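Local coordinates for xylooligosaccharide oxidase (Myceliophthora thermophila, PDB 5L6G), which oxidises the C1 hydroxyl of xylooligosaccharides to lactones with a bicovalently bound FAD, passing the electrons to oxygen to give hydrogen peroxide, at residues 470-473 and 474-477. Residues are numbered along the deposited sequence; the frame is centred on the assembly and turned at random.
Sequences LDRL and RRIK
The guanidinium of R475 lies with one face against the backbone of the preceding turn, where CA of R472 sits 3.5 Å above its plane, displaced toward the rim, and the carbonyl oxygen of D471 is on that same face. R475 NH2 also meets CB of R472 at 3.5 Å. A bend at chi3 (-63°) folds the arginine back over the helix. R472 runs outward with its chain extended and crosses R475 at about a right angle; the guanidinium planes are only 2° apart but do not stack, with R472 NE 5.5 Å from R475 NH2. CD1 of I476 approaches R472 NE obliquely at 4.0 Å. L473 and I476 pack against helix 204-213. On another flank, L470 CD1 touches R474 CG (3.9 Å). Four i to i+4 backbone bonds hold the turn, the straightest from I476 N to R472 O (2.9 Å, 166°). The R475 guanidinium thus rests on the backbone by van der Waals contact, without a hydrogen bond across the contact, whereas R472 joins this last helix, 470-480, to helix 204-213 through a salt bridge to D205 and a cation-pi contact with W208, and R474 NE and NH2 join it to the C-terminal tail by hydrogen bonds to the backbone carbonyl oxygens of E493 and P494.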
loop_
_atom_site.group_PDB
_atom_site.type_symbol
_atom_site.label_atom_id
_atom_site.label_comp_id
_atom_site.label_asym_id
_atom_site.label_seq_id
_atom_site.Cartn_x
_atom_site.Cartn_y
_atom_site.Cartn_z
ATOM N N LEU A 470 -2.678 -1.416 17.979
ATOM C CA LEU A 470 -1.281 -1.567 18.345
ATOM C C LEU A 470 -1.096 -2.533 19.505
ATOM O O LEU A 470 -0.226 -3.396 19.459
ATOM C CB LEU A 470 -0.638 -0.232 18.691
ATOM C CG LEU A 470 0.848 -0.294 19.053
ATOM C CD1 LEU A 470 1.649 -0.960 17.942
ATOM C CD2 LEU A 470 1.367 1.109 19.358
ATOM N N ASP A 471 -1.890 -2.387 20.562
ATOM C CA ASP A 471 -1.610 -3.168 21.779
ATOM C C ASP A 471 -1.707 -4.675 21.515
ATOM O O ASP A 471 -0.830 -5.437 21.905
ATOM C CB ASP A 471 -2.490 -2.723 22.946
ATOM C CG ASP A 471 -2.001 -1.408 23.579
ATOM O OD1 ASP A 471 -0.869 -0.960 23.265
ATOM O OD2 ASP A 471 -2.743 -0.810 24.395
ATOM N N ARG A 472 -2.741 -5.101 20.810
ATOM C CA ARG A 472 -2.872 -6.513 20.475
ATOM C C ARG A 472 -1.765 -6.959 19.516
ATOM O O ARG A 472 -1.187 -8.040 19.684
ATOM C CB ARG A 472 -4.241 -6.802 19.881
ATOM C CG ARG A 472 -4.415 -8.261 19.537
ATOM C CD ARG A 472 -5.816 -8.517 19.055
ATOM N NE ARG A 472 -5.983 -9.895 18.605
ATOM C CZ ARG A 472 -7.025 -10.318 17.894
ATOM N NH1 ARG A 472 -7.986 -9.471 17.547
ATOM N NH2 ARG A 472 -7.097 -11.581 17.519
ATOM N N LEU A 473 -1.438 -6.116 18.542
ATOM C CA LEU A 473 -0.298 -6.392 17.658
ATOM C C LEU A 473 0.993 -6.629 18.437
ATOM O O LEU A 473 1.761 -7.514 18.081
ATOM C CB LEU A 473 -0.059 -5.266 16.653
ATOM C CG LEU A 473 -1.028 -5.215 15.457
ATOM C CD1 LEU A 473 -0.817 -3.942 14.683
ATOM C CD2 LEU A 473 -0.837 -6.415 14.558
ATOM N N ARG A 474 1.241 -5.818 19.463
ATOM C CA ARG A 474 2.457 -5.979 20.282
ATOM C C ARG A 474 2.437 -7.301 21.048
ATOM O O ARG A 474 3.474 -7.957 21.219
ATOM C CB ARG A 474 2.625 -4.810 21.245
ATOM C CG ARG A 474 2.949 -3.508 20.546
ATOM C CD ARG A 474 3.399 -2.428 21.504
ATOM N NE ARG A 474 4.668 -2.792 22.144
ATOM C CZ ARG A 474 5.206 -2.152 23.177
ATOM N NH1 ARG A 474 4.591 -1.101 23.712
ATOM N NH2 ARG A 474 6.364 -2.568 23.686
ATOM N N ARG A 475 1.254 -7.708 21.490
ATOM C CA ARG A 475 1.127 -8.977 22.197
ATOM C C ARG A 475 1.415 -10.150 21.275
ATOM O O ARG A 475 2.145 -11.054 21.649
ATOM C CB ARG A 475 -0.238 -9.111 22.861
ATOM C CG ARG A 475 -0.418 -8.148 24.023
ATOM C CD ARG A 475 -1.603 -8.500 24.900
ATOM N NE ARG A 475 -2.872 -8.406 24.167
ATOM C CZ ARG A 475 -3.582 -7.294 23.994
ATOM N NH1 ARG A 475 -3.168 -6.129 24.482
ATOM N NH2 ARG A 475 -4.728 -7.353 23.320
ATOM N N ILE A 476 0.857 -10.120 20.069
ATOM C CA ILE A 476 1.093 -11.188 19.090
ATOM C C ILE A 476 2.559 -11.178 18.665
ATOM O O ILE A 476 3.164 -12.216 18.439
ATOM C CB ILE A 476 0.141 -11.064 17.877
ATOM C CG1 ILE A 476 -1.298 -11.276 18.335
ATOM C CG2 ILE A 476 0.433 -12.119 16.827
ATOM C CD1 ILE A 476 -2.324 -10.893 17.307
ATOM N N LYS A 477 3.151 -9.995 18.585
ATOM C CA LYS A 477 4.562 -9.902 18.214
ATOM C C LYS A 477 5.475 -10.619 19.215
ATOM O O LYS A 477 6.390 -11.332 18.827
ATOM C CB LYS A 477 4.960 -8.436 18.067
ATOM C CG LYS A 477 6.418 -8.183 17.728
ATOM C CD LYS A 477 6.811 -8.670 16.341
ATOM C CE LYS A 477 8.288 -8.367 16.104
ATOM N NZ LYS A 477 8.694 -8.617 14.700
#